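Local coordinates for ABC transporter ATP-binding protein (Sulfolobus tokodaii, PDB 2PJZ), which probably binds and hydrolyses ATP as the nucleotide-binding subunit of an ABC transporter, perhaps one for cobalt uptake, at residues V33-P38 with I179-E184; L115-E120 with A161-V166; G221-A226 with S238-D243. All coordinates share one frame; numbering follows the deposited sequence.

Interaction 1: residues V33-P38 with I179-E184; sequences VIILGP and ILVTHE
Ile35 and Ile179 meet through their aliphatic ends on one face of a parallel strand pair. CD1 of Ile35 lies 3.7 Å from CG2 of Ile179, and the two side chains pass each other at a slant. In Ile35, CG1 is anti to the carbonyl carbon (chi1 -68°), beside its own backbone N, and from there CG1 also touches Ile179 CG2. Val33 and Val181 share this face. Val33 runs side by side with Ile179, and Val181 CG1 packs on Ile35 CB. Helix 43-50 covers this side, with Leu47 touching both Ile179 and Val181.

The other face carries Ile34, Leu36, Leu180 and Thr182. Here the methyl of Thr182 is the meeting point. Its CG2 lies 3.6 Å from Leu36 CD2 and 4.0 Å from Ile34 CG2, with all three side chains pointing the same way. Thr182 OG1 is anti to the backbone N (chi1 -172°). It accepts from Glu184 N at 3.0 Å, which makes an ST turn just past the strand, and it also bonds Glu154.

Between the faces the backbones are joined in parallel register. Leu180 N bonds Val33 O at 2.9 Å, Ile35 N bonds Leu180 O at 2.9 Å, and Thr182 N bonds Ile35 O at 3.1 Å. The bond from Gly37 N to Thr182 O is weak. Beyond it the strands end, but the chains stay close: His183 CB lies 3.3 Å from Gly37 O. The His183 ring turns away, and its NE2 bonds Glu157.

Strand 32-36 leads into a loop and helix 43-50 with the pattern of a Walker A P-loop. His183 is consistent with the switch histidine of ABC ATPases. Strands 177-182 and 32-36 lie side by side mid-sheet in the six-stranded P-loop NTPase core.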
ATOM      1  N   VAL A  33      -6.982   4.125  -1.120  1.00 12.06           N
ATOM      2  CA  VAL A  33      -7.582   2.798  -1.223  1.00 11.54           C
ATOM      3  C   VAL A  33      -6.521   1.795  -0.755  1.00 11.23           C
ATOM      4  O   VAL A  33      -5.307   2.093  -0.783  1.00 11.38           O
ATOM      5  CB  VAL A  33      -8.114   2.468  -2.634  1.00 11.65           C
ATOM      6  CG1 VAL A  33      -9.166   3.519  -3.075  1.00 11.75           C
ATOM      7  CG2 VAL A  33      -6.950   2.342  -3.676  1.00 12.33           C
ATOM      8  N   ILE A  34      -6.973   0.633  -0.320  1.00 10.23           N
ATOM      9  CA  ILE A  34      -6.058  -0.391   0.149  1.00 11.05           C
ATOM     10  C   ILE A  34      -6.032  -1.532  -0.850  1.00 11.07           C
ATOM     11  O   ILE A  34      -7.073  -1.965  -1.341  1.00 13.17           O
ATOM     12  CB  ILE A  34      -6.484  -0.922   1.556  1.00 11.31           C
ATOM     13  CG1 ILE A  34      -6.444   0.215   2.573  1.00 12.67           C
ATOM     14  CG2 ILE A  34      -5.571  -2.104   2.008  1.00 11.37           C
ATOM     15  CD1 ILE A  34      -7.211  -0.106   3.862  1.00 17.49           C
ATOM     16  N   ILE A  35      -4.840  -2.005  -1.197  1.00 11.23           N
ATOM     17  CA  ILE A  35      -4.768  -3.131  -2.096  1.00 11.30           C
ATOM     18  C   ILE A  35      -4.285  -4.267  -1.214  1.00 10.94           C
ATOM     19  O   ILE A  35      -3.238  -4.136  -0.567  1.00 10.11           O
ATOM     20  CB  ILE A  35      -3.760  -2.885  -3.252  1.00 11.67           C
ATOM     21  CG1 ILE A  35      -4.290  -1.779  -4.184  1.00 11.25           C
ATOM     22  CG2 ILE A  35      -3.508  -4.198  -4.034  1.00 11.38           C
ATOM     23  CD1 ILE A  35      -3.325  -1.486  -5.382  1.00 12.42           C
ATOM     24  N   LEU A  36      -5.086  -5.344  -1.172  1.00 11.36           N
ATOM     25  CA  LEU A  36      -4.804  -6.497  -0.310  1.00 12.61           C
ATOM     26  C   LEU A  36      -4.339  -7.618  -1.176  1.00 13.10           C
ATOM     27  O   LEU A  36      -4.942  -7.912  -2.188  1.00 13.19           O
ATOM     28  CB  LEU A  36      -6.078  -6.982   0.425  1.00 12.61           C
ATOM     29  CG  LEU A  36      -6.731  -6.044   1.405  1.00 13.66           C
ATOM     30  CD1 LEU A  36      -8.093  -6.631   1.860  1.00 15.66           C
ATOM     31  CD2 LEU A  36      -5.767  -5.793   2.598  1.00 14.61           C
ATOM     32  N   GLY A  37      -3.237  -8.243  -0.818  1.00 14.84           N
ATOM     33  CA  GLY A  37      -2.814  -9.361  -1.656  1.00 16.79           C
ATOM     34  C   GLY A  37      -1.830 -10.164  -0.848  1.00 17.98           C
ATOM     35  O   GLY A  37      -1.129  -9.593  -0.023  1.00 17.81           O
ATOM     36  N   PRO A  38      -1.765 -11.483  -1.106  1.00 19.33           N
ATOM     37  CA  PRO A  38      -0.749 -12.319  -0.473  1.00 19.80           C
ATOM     38  C   PRO A  38       0.656 -11.873  -0.790  1.00 20.19           C
ATOM     39  O   PRO A  38       0.895 -11.182  -1.800  1.00 19.90           O
ATOM     40  CB  PRO A  38      -1.020 -13.723  -1.052  1.00 20.17           C
ATOM     41  CG  PRO A  38      -1.909 -13.546  -2.186  1.00 21.01           C
ATOM     42  CD  PRO A  38      -2.662 -12.255  -1.987  1.00 18.45           C
ATOM     43  N   ILE A 179      -2.551   5.071  -2.262  1.00 10.04           N
ATOM     44  CA  ILE A 179      -2.710   3.622  -2.291  1.00  9.22           C
ATOM     45  C   ILE A 179      -1.872   3.105  -1.154  1.00 10.32           C
ATOM     46  O   ILE A 179      -0.717   3.494  -0.994  1.00 10.46           O
ATOM     47  CB  ILE A 179      -2.223   3.014  -3.646  1.00  9.26           C
ATOM     48  CG1 ILE A 179      -3.186   3.389  -4.786  1.00  9.34           C
ATOM     49  CG2 ILE A 179      -2.132   1.438  -3.550  1.00  7.97           C
ATOM     50  CD1 ILE A 179      -2.566   3.120  -6.177  1.00 10.17           C
ATOM     51  N   LEU A 180      -2.465   2.225  -0.343  1.00 10.22           N
ATOM     52  CA  LEU A 180      -1.755   1.584   0.744  1.00 11.35           C
ATOM     53  C   LEU A 180      -1.772   0.104   0.410  1.00 11.88           C
ATOM     54  O   LEU A 180      -2.833  -0.438   0.192  1.00 11.63           O
ATOM     55  CB  LEU A 180      -2.503   1.809   2.069  1.00 11.32           C
ATOM     56  CG  LEU A 180      -1.837   1.326   3.371  1.00 15.61           C
ATOM     57  CD1 LEU A 180      -2.422   2.073   4.591  1.00 18.89           C
ATOM     58  CD2 LEU A 180      -1.982  -0.202   3.565  1.00 17.21           C
ATOM     59  N   VAL A 181      -0.613  -0.555   0.382  1.00 12.29           N
ATOM     60  CA  VAL A 181      -0.616  -1.981   0.103  1.00 12.86           C
ATOM     61  C   VAL A 181      -0.213  -2.803   1.325  1.00 13.69           C
ATOM     62  O   VAL A 181       0.692  -2.423   2.051  1.00 13.11           O
ATOM     63  CB  VAL A 181       0.259  -2.389  -1.141  1.00 12.89           C
ATOM     64  CG1 VAL A 181      -0.034  -1.482  -2.352  1.00 12.16           C
ATOM     65  CG2 VAL A 181       1.729  -2.385  -0.827  1.00 14.01           C
ATOM     66  N   THR A 182      -0.887  -3.942   1.517  1.00 15.55           N
ATOM     67  CA  THR A 182      -0.617  -4.801   2.679  1.00 16.82           C
ATOM     68  C   THR A 182      -1.118  -6.214   2.502  1.00 17.08           C
ATOM     69  O   THR A 182      -2.104  -6.456   1.777  1.00 16.78           O
ATOM     70  CB  THR A 182      -1.222  -4.206   3.989  1.00 17.63           C
ATOM     71  OG1 THR A 182      -0.766  -4.979   5.116  1.00 17.76           O
ATOM     72  CG2 THR A 182      -2.766  -4.209   3.926  1.00 16.59           C
ATOM     73  N   HIS A 183      -0.445  -7.157   3.179  1.00 18.05           N
ATOM     74  CA  HIS A 183      -0.911  -8.538   3.231  1.00 19.95           C
ATOM     75  C   HIS A 183      -1.572  -8.824   4.603  1.00 21.99           C
ATOM     76  O   HIS A 183      -2.138  -9.903   4.818  1.00 22.20           O
ATOM     77  CB  HIS A 183       0.261  -9.511   2.977  1.00 19.97           C
ATOM     78  CG  HIS A 183       1.249  -9.583   4.100  1.00 21.46           C
ATOM     79  ND1 HIS A 183       1.158 -10.517   5.110  1.00 24.88           N
ATOM     80  CD2 HIS A 183       2.354  -8.845   4.372  1.00 22.29           C
ATOM     81  CE1 HIS A 183       2.153 -10.349   5.961  1.00 23.22           C
ATOM     82  NE2 HIS A 183       2.893  -9.341   5.543  1.00 24.66           N
ATOM     83  N   GLU A 184      -1.467  -7.857   5.510  1.00 23.17           N
ATOM     84  CA  GLU A 184      -1.895  -7.995   6.909  1.00 25.90           C
ATOM     85  C   GLU A 184      -3.358  -7.634   7.162  1.00 26.19           C
ATOM     86  O   GLU A 184      -3.774  -6.506   6.971  1.00 27.86           O
ATOM     87  CB  GLU A 184      -1.003  -7.139   7.808  1.00 25.77           C
ATOM     88  CG  GLU A 184       0.450  -7.365   7.509  1.00 27.92           C
ATOM     89  CD  GLU A 184       1.335  -6.807   8.565  1.00 31.05           C
ATOM     90  OE1 GLU A 184       1.369  -5.571   8.705  1.00 32.65           O
ATOM     91  OE2 GLU A 184       2.016  -7.614   9.238  1.00 31.39           O
TER

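Interaction 2: residues L115-E120 with A161-V166; sequences LKLGEE and AARRHV
Arg163 reaches Leu115, Lys116 and Leu117 with an outstretched side chain. Its CG is anti to the carbonyl carbon (chi1 -72°), and the chain stays extended from CG to NE (chi2 172°, chi3 -167°). The guanidinium is thereby carried from helix 161-173 to the loop that follows helix 105-114.

Leu115 O sits over one face of the guanidinium, toward its rim, 3.0 Å from Arg163 NE. Lys116 O lies 2.8 Å from Arg163 NH2. Neither pair has the angle of a hydrogen bond. Attraction between the carbonyl oxygens and the positive group is probably electrostatic, since neither approach is well angled. Arg163 NE also has a long, weak ion pair with Asp160. CD2 of Leu117 comes obliquely to Arg163 NH1, at a spacing so short that its detail is doubtful.

The carbonyls are presented by a helix end. Lys116 is the first residue to leave helical angles after helix 105-114. Its positive phi and two bonds back into the last turn make a Schellman motif. The contact therefore joins the C-terminal end of one helix to the first turns of another. By its position in the chain, helix 105-114 probably belongs to the helical subdomain of the ABC ATPase, while helix 161-173 belongs to the core.

Nearer the backbone of helix 161-173, the contact is apolar. Leu115 CD2 lies 3.5 Å from Val166 CG1 and 4.1 Å from Arg163 CB. The Leu115 and Val166 side chains cross at a slant. Leu136 of helix 131-144 touches Leu115, Leu117 and Arg163. Ala114, in the last turn of helix 105-114, touches Val166.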
ATOM      1  N   LEU A 115       5.724   8.514  18.213  1.00 28.50           N
ATOM      2  CA  LEU A 115       6.085   7.097  18.010  1.00 29.44           C
ATOM      3  C   LEU A 115       7.068   6.576  19.069  1.00 31.45           C
ATOM      4  O   LEU A 115       7.507   5.411  19.011  1.00 30.99           O
ATOM      5  CB  LEU A 115       6.690   6.886  16.606  1.00 28.72           C
ATOM      6  CG  LEU A 115       5.722   6.949  15.402  1.00 26.25           C
ATOM      7  CD1 LEU A 115       6.481   7.148  14.074  1.00 24.62           C
ATOM      8  CD2 LEU A 115       4.797   5.714  15.363  1.00 24.32           C
ATOM      9  N   LYS A 116       7.421   7.452  20.014  1.00 33.31           N
ATOM     10  CA  LYS A 116       8.423   7.152  21.045  1.00 35.43           C
ATOM     11  C   LYS A 116       9.666   6.520  20.417  1.00 36.51           C
ATOM     12  O   LYS A 116      10.134   5.457  20.843  1.00 36.79           O
ATOM     13  CB  LYS A 116       7.817   6.267  22.140  1.00 35.65           C
ATOM     14  CG  LYS A 116       6.620   6.900  22.820  1.00 35.55           C
ATOM     15  CD  LYS A 116       5.860   5.891  23.684  1.00 39.74           C
ATOM     16  CE  LYS A 116       4.600   6.510  24.287  1.00 42.11           C
ATOM     17  NZ  LYS A 116       4.839   7.920  24.743  1.00 44.21           N
ATOM     18  N   LEU A 117      10.140   7.162  19.351  1.00 37.95           N
ATOM     19  CA  LEU A 117      11.423   6.874  18.734  1.00 39.40           C
ATOM     20  C   LEU A 117      12.272   8.074  19.120  1.00 40.99           C
ATOM     21  O   LEU A 117      11.887   9.227  18.864  1.00 40.74           O
ATOM     22  CB  LEU A 117      11.320   6.797  17.202  1.00 39.24           C
ATOM     23  CG  LEU A 117      10.461   5.735  16.511  1.00 38.91           C
ATOM     24  CD1 LEU A 117      10.432   5.958  14.997  1.00 37.90           C
ATOM     25  CD2 LEU A 117      10.964   4.340  16.815  1.00 39.44           C
ATOM     26  N   GLY A 118      13.412   7.792  19.747  1.00 42.15           N
ATOM     27  CA  GLY A 118      14.219   8.816  20.397  1.00 43.80           C
ATOM     28  C   GLY A 118      14.825   9.853  19.475  1.00 44.89           C
ATOM     29  O   GLY A 118      14.996   9.617  18.284  1.00 45.30           O
ATOM     30  N   GLU A 119      15.156  11.000  20.060  1.00 45.95           N
ATOM     31  CA  GLU A 119      15.819  12.123  19.385  1.00 46.60           C
ATOM     32  C   GLU A 119      17.096  11.673  18.671  1.00 46.03           C
ATOM     33  O   GLU A 119      17.486  12.239  17.640  1.00 45.89           O
ATOM     34  CB  GLU A 119      16.183  13.182  20.440  1.00 47.28           C
ATOM     35  CG  GLU A 119      15.791  14.622  20.094  1.00 49.68           C
ATOM     36  CD  GLU A 119      16.109  14.996  18.651  1.00 52.50           C
ATOM     37  OE1 GLU A 119      17.312  15.042  18.296  1.00 53.19           O
ATOM     38  OE2 GLU A 119      15.147  15.253  17.883  1.00 53.24           O
ATOM     39  N   GLU A 120      17.733  10.653  19.243  1.00 45.17           N
ATOM     40  CA  GLU A 120      18.981  10.088  18.741  1.00 44.36           C
ATOM     41  C   GLU A 120      18.810   9.354  17.419  1.00 43.04           C
ATOM     42  O   GLU A 120      19.787   9.138  16.709  1.00 42.60           O
ATOM     43  CB  GLU A 120      19.599   9.145  19.784  1.00 44.86           C
ATOM     44  CG  GLU A 120      18.802   7.870  20.075  1.00 46.54           C
ATOM     45  CD  GLU A 120      17.687   8.077  21.094  1.00 49.33           C
ATOM     46  OE1 GLU A 120      17.269   9.242  21.313  1.00 50.03           O
ATOM     47  OE2 GLU A 120      17.224   7.069  21.674  1.00 50.01           O
ATOM     48  N   ALA A 161       1.962  -3.240  18.164  1.00 26.35           N
ATOM     49  CA  ALA A 161       0.585  -2.745  18.160  1.00 26.58           C
ATOM     50  C   ALA A 161       0.405  -1.270  18.489  1.00 26.86           C
ATOM     51  O   ALA A 161      -0.359  -0.575  17.800  1.00 27.86           O
ATOM     52  CB  ALA A 161      -0.328  -3.620  19.065  1.00 26.69           C
ATOM     53  N   ALA A 162       1.086  -0.784  19.526  1.00 26.68           N
ATOM     54  CA  ALA A 162       0.942   0.609  19.947  1.00 27.21           C
ATOM     55  C   ALA A 162       1.385   1.583  18.855  1.00 26.95           C
ATOM     56  O   ALA A 162       0.678   2.544  18.545  1.00 26.89           O
ATOM     57  CB  ALA A 162       1.710   0.871  21.266  1.00 27.26           C
ATOM     58  N   ARG A 163       2.547   1.318  18.263  1.00 26.47           N
ATOM     59  CA  ARG A 163       3.070   2.177  17.202  1.00 26.93           C
ATOM     60  C   ARG A 163       2.281   2.046  15.897  1.00 26.05           C
ATOM     61  O   ARG A 163       2.228   2.987  15.117  1.00 26.75           O
ATOM     62  CB  ARG A 163       4.565   1.939  16.986  1.00 26.74           C
ATOM     63  CG  ARG A 163       5.369   2.504  18.137  1.00 29.83           C
ATOM     64  CD  ARG A 163       6.818   2.123  18.074  1.00 34.23           C
ATOM     65  NE  ARG A 163       7.444   2.432  19.352  1.00 37.88           N
ATOM     66  CZ  ARG A 163       8.750   2.492  19.562  1.00 41.57           C
ATOM     67  NH1 ARG A 163       9.599   2.254  18.568  1.00 43.39           N
ATOM     68  NH2 ARG A 163       9.208   2.772  20.780  1.00 42.46           N
ATOM     69  N   ARG A 164       1.657   0.897  15.679  1.00 25.48           N
ATOM     70  CA  ARG A 164       0.731   0.744  14.557  1.00 25.11           C
ATOM     71  C   ARG A 164      -0.434   1.723  14.652  1.00 25.24           C
ATOM     72  O   ARG A 164      -0.861   2.318  13.645  1.00 24.27           O
ATOM     73  CB  ARG A 164       0.194  -0.672  14.472  1.00 25.27           C
ATOM     74  CG  ARG A 164       1.155  -1.676  13.866  1.00 23.66           C
ATOM     75  CD  ARG A 164       0.573  -3.059  13.965  1.00 23.62           C
ATOM     76  NE  ARG A 164       1.234  -3.970  13.037  1.00 24.34           N
ATOM     77  CZ  ARG A 164       0.735  -5.133  12.626  1.00 26.29           C
ATOM     78  NH1 ARG A 164      -0.437  -5.567  13.077  1.00 28.51           N
ATOM     79  NH2 ARG A 164       1.421  -5.873  11.772  1.00 27.00           N
ATOM     80  N   HIS A 165      -0.958   1.873  15.866  1.00 24.32           N
ATOM     81  CA  HIS A 165      -2.033   2.809  16.133  1.00 23.71           C
ATOM     82  C   HIS A 165      -1.625   4.254  15.976  1.00 23.12           C
ATOM     83  O   HIS A 165      -2.399   5.064  15.449  1.00 24.24           O
ATOM     84  CB  HIS A 165      -2.621   2.538  17.521  1.00 23.46           C
ATOM     85  CG  HIS A 165      -3.623   1.433  17.504  1.00 24.05           C
ATOM     86  ND1 HIS A 165      -3.259   0.108  17.381  1.00 21.76           N
ATOM     87  CD2 HIS A 165      -4.977   1.458  17.490  1.00 21.75           C
ATOM     88  CE1 HIS A 165      -4.346  -0.640  17.345  1.00 21.68           C
ATOM     89  NE2 HIS A 165      -5.401   0.155  17.391  1.00 24.02           N
ATOM     90  N   VAL A 166      -0.419   4.583  16.420  1.00 21.91           N
ATOM     91  CA  VAL A 166       0.122   5.930  16.255  1.00 21.38           C
ATOM     92  C   VAL A 166       0.312   6.277  14.757  1.00 21.14           C
ATOM     93  O   VAL A 166      -0.167   7.322  14.287  1.00 21.09           O
ATOM     94  CB  VAL A 166       1.423   6.129  17.068  1.00 20.97           C
ATOM     95  CG1 VAL A 166       2.054   7.473  16.747  1.00 21.18           C
ATOM     96  CG2 VAL A 166       1.106   6.072  18.580  1.00 21.87           C
TER

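Interaction 3: residues G221-A226 with S238-D243; sequences GERNDA and SIVKGD
Ser238 is gripped through its hydroxyl by the backbone of Gly221 and Arg223. Ser238 OG donates to Gly221 O at 2.6 Å, in the carbonyl plane and on a lone pair. The same OG accepts from Arg223 N at 2.9 Å, in a nearly straight bond (167°). One hydroxyl thus bridges two backbone groups two residues apart and holds the loop at Glu222 against the strand. Ser238 CB points toward the loop, and OG is anti to the carbonyl carbon (chi1 -68°).

An apolar patch lies next to these bonds. Arg223 CB is 3.8 Å from Val240 CG1, and Arg223 CG packs on Ser238 CB at 3.8 Å. The Arg223 chain bends at chi2 (-77°), and its far end leads away from the strand. Ala226 CB touches Ser238 CB at 4.0 Å and lies 3.6 Å from Ile239 O.

The next shell sets the course of the loop. Gly221 has positive phi, where a side chain would be jammed against the preceding carbonyl. A type I beta turn runs from Arg223 to Ala226 and brings Ala226 back beside the strand. A water lies between Asp225 O and Lys241 N and links the two segments, though its leg to Asp225 O is very short.

Strand 235-241 lies between strands 228-232 and 216-220 in a small antiparallel sheet, apart from the sheet that holds the P-loop strand. Ser238 bonds Val219 through the backbone, and Ile239 bonds Leu228. The loop 221-226 connects the two flanking strands and crosses over the strand between them. Lys241, at the far end, forms a salt bridge with Glu212 of helix 210-214.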
ATOM      1  N   GLY A 221     -18.009 -20.109  -5.066  1.00 36.28           N
ATOM      2  CA  GLY A 221     -19.138 -19.910  -5.971  1.00 37.23           C
ATOM      3  C   GLY A 221     -19.545 -18.456  -6.151  1.00 38.05           C
ATOM      4  O   GLY A 221     -19.186 -17.597  -5.343  1.00 38.18           O
ATOM      5  N   GLU A 222     -20.299 -18.187  -7.211  1.00 38.97           N
ATOM      6  CA  GLU A 222     -20.903 -16.871  -7.440  1.00 40.35           C
ATOM      7  C   GLU A 222     -22.289 -16.727  -6.785  1.00 40.98           C
ATOM      8  O   GLU A 222     -23.266 -17.273  -7.295  1.00 41.46           O
ATOM      9  CB  GLU A 222     -20.997 -16.572  -8.940  1.00 40.37           C
ATOM     10  CG  GLU A 222     -21.738 -15.267  -9.250  1.00 42.56           C
ATOM     11  CD  GLU A 222     -21.395 -14.675 -10.607  1.00 45.46           C
ATOM     12  OE1 GLU A 222     -21.098 -15.438 -11.560  1.00 46.02           O
ATOM     13  OE2 GLU A 222     -21.439 -13.428 -10.714  1.00 47.19           O
ATOM     14  N   ARG A 223     -22.366 -15.984  -5.679  1.00 41.47           N
ATOM     15  CA  ARG A 223     -23.623 -15.748  -4.955  1.00 42.32           C
ATOM     16  C   ARG A 223     -24.319 -14.487  -5.430  1.00 42.71           C
ATOM     17  O   ARG A 223     -23.665 -13.517  -5.809  1.00 42.83           O
ATOM     18  CB  ARG A 223     -23.376 -15.634  -3.450  1.00 42.58           C
ATOM     19  CG  ARG A 223     -22.750 -16.851  -2.811  1.00 43.98           C
ATOM     20  CD  ARG A 223     -23.761 -17.973  -2.605  1.00 47.86           C
ATOM     21  NE  ARG A 223     -23.085 -19.273  -2.584  1.00 50.95           N
ATOM     22  CZ  ARG A 223     -22.757 -19.942  -1.481  1.00 52.44           C
ATOM     23  NH1 ARG A 223     -23.057 -19.455  -0.280  1.00 53.68           N
ATOM     24  NH2 ARG A 223     -22.125 -21.109  -1.580  1.00 53.22           N
ATOM     25  N   ASN A 224     -25.653 -14.495  -5.372  1.00 43.46           N
ATOM     26  CA  ASN A 224     -26.479 -13.423  -5.954  1.00 43.75           C
ATOM     27  C   ASN A 224     -26.340 -12.019  -5.365  1.00 42.71           C
ATOM     28  O   ASN A 224     -26.224 -11.045  -6.114  1.00 43.21           O
ATOM     29  CB  ASN A 224     -27.960 -13.833  -6.008  1.00 44.49           C
ATOM     30  CG  ASN A 224     -28.323 -14.524  -7.318  1.00 46.99           C
ATOM     31  OD1 ASN A 224     -27.676 -15.494  -7.726  1.00 50.48           O
ATOM     32  ND2 ASN A 224     -29.360 -14.024  -7.985  1.00 49.68           N
ATOM     33  N   ASP A 225     -26.364 -11.905  -4.042  1.00 41.42           N
ATOM     34  CA  ASP A 225     -26.302 -10.581  -3.425  1.00 40.36           C
ATOM     35  C   ASP A 225     -24.897 -10.252  -2.908  1.00 38.08           C
ATOM     36  O   ASP A 225     -24.736  -9.500  -1.944  1.00 37.81           O
ATOM     37  CB  ASP A 225     -27.333 -10.470  -2.292  1.00 41.25           C
ATOM     38  CG  ASP A 225     -27.572  -9.025  -1.845  1.00 43.99           C
ATOM     39  OD1 ASP A 225     -27.622  -8.783  -0.618  1.00 45.65           O
ATOM     40  OD2 ASP A 225     -27.705  -8.134  -2.717  1.00 48.27           O
ATOM     41  N   ALA A 226     -23.881 -10.807  -3.561  1.00 35.46           N
ATOM     42  CA  ALA A 226     -22.490 -10.670  -3.088  1.00 32.50           C
ATOM     43  C   ALA A 226     -21.994  -9.217  -3.101  1.00 30.57           C
ATOM     44  O   ALA A 226     -22.307  -8.467  -4.014  1.00 31.19           O
ATOM     45  CB  ALA A 226     -21.577 -11.565  -3.908  1.00 32.46           C
ATOM     46  N   SER A 238     -17.141 -15.665  -3.570  1.00 27.14           N
ATOM     47  CA  SER A 238     -18.013 -14.549  -3.240  1.00 26.11           C
ATOM     48  C   SER A 238     -17.792 -14.046  -1.840  1.00 25.52           C
ATOM     49  O   SER A 238     -17.701 -14.828  -0.881  1.00 24.68           O
ATOM     50  CB  SER A 238     -19.486 -14.923  -3.428  1.00 26.10           C
ATOM     51  OG  SER A 238     -19.763 -15.121  -4.797  1.00 26.12           O
ATOM     52  N   ILE A 239     -17.731 -12.716  -1.730  1.00 24.63           N
ATOM     53  CA  ILE A 239     -17.735 -12.032  -0.450  1.00 24.65           C
ATOM     54  C   ILE A 239     -19.180 -11.563  -0.223  1.00 25.91           C
ATOM     55  O   ILE A 239     -19.719 -10.739  -0.993  1.00 24.07           O
ATOM     56  CB  ILE A 239     -16.699 -10.865  -0.432  1.00 23.97           C
ATOM     57  CG1 ILE A 239     -15.280 -11.426  -0.662  1.00 24.48           C
ATOM     58  CG2 ILE A 239     -16.747 -10.128   0.856  1.00 22.03           C
ATOM     59  CD1 ILE A 239     -14.199 -10.371  -0.926  1.00 26.19           C
ATOM     60  N   VAL A 240     -19.798 -12.131   0.817  1.00 27.66           N
ATOM     61  CA  VAL A 240     -21.226 -11.939   1.115  1.00 29.21           C
ATOM     62  C   VAL A 240     -21.461 -11.304   2.504  1.00 31.07           C
ATOM     63  O   VAL A 240     -20.746 -11.582   3.470  1.00 31.35           O
ATOM     64  CB  VAL A 240     -22.000 -13.280   0.984  1.00 29.22           C
ATOM     65  CG1 VAL A 240     -21.868 -13.852  -0.437  1.00 28.42           C
ATOM     66  CG2 VAL A 240     -21.489 -14.295   1.999  1.00 29.26           C
ATOM     67  N   LYS A 241     -22.465 -10.438   2.595  1.00 33.16           N
ATOM     68  CA  LYS A 241     -22.802  -9.780   3.848  1.00 35.52           C
ATOM     69  C   LYS A 241     -23.527 -10.771   4.768  1.00 37.16           C
ATOM     70  O   LYS A 241     -24.405 -11.503   4.327  1.00 37.38           O
ATOM     71  CB  LYS A 241     -23.678  -8.554   3.577  1.00 35.79           C
ATOM     72  CG  LYS A 241     -23.672  -7.575   4.713  1.00 37.06           C
ATOM     73  CD  LYS A 241     -24.140  -6.174   4.292  1.00 38.60           C
ATOM     74  CE  LYS A 241     -23.774  -5.182   5.369  1.00 38.25           C
ATOM     75  NZ  LYS A 241     -22.317  -4.855   5.300  1.00 40.03           N
ATOM     76  N   GLY A 242     -23.153 -10.800   6.040  1.00 39.13           N
ATOM     77  CA  GLY A 242     -23.728 -11.787   6.955  1.00 41.84           C
ATOM     78  C   GLY A 242     -23.266 -13.217   6.698  1.00 43.27           C
ATOM     79  O   GLY A 242     -22.229 -13.433   6.061  1.00 43.73           O
ATOM     80  N   ASP A 243     -24.052 -14.191   7.159  1.00 44.26           N
ATOM     81  CA  ASP A 243     -23.526 -15.532   7.484  1.00 45.05           C
ATOM     82  C   ASP A 243     -23.716 -16.663   6.472  1.00 44.91           C
ATOM     83  O   ASP A 243     -24.313 -17.692   6.804  1.00 44.91           O
ATOM     84  CB  ASP A 243     -24.100 -15.989   8.829  1.00 45.94           C
ATOM     85  CG  ASP A 243     -23.177 -15.694   9.987  1.00 48.28           C
ATOM     86  OD1 ASP A 243     -22.108 -16.345  10.071  1.00 51.80           O
ATOM     87  OD2 ASP A 243     -23.525 -14.824  10.819  1.00 50.61           O
TER
HETATM   88  O   HOH W   1     -24.087 -10.206   0.334  1.00 38.06           O

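How the interactions relate
From the N terminus, strand 32-36 comes first. Interaction 1 pairs it with strand 177-182 and closes a loop of 140 residues. Interaction 2 is nested inside that loop and joins the end of helix 105-114 to helix 161-173, which directly precedes strand 177-182. The two contacts touch through a salt bridge from Arg164 to Glu184. Interaction 3 follows in series and closes a short loop of 11 residues that holds strand 228-232 and the start of strand 235-241. Its nearest atoms are about 8 Å from interaction 1 and about 20 Å from interaction 2. Interaction 1 lies within the central sheet, interaction 2 joins the helical part to a core helix, and interaction 3 stays within the C-terminal sheet.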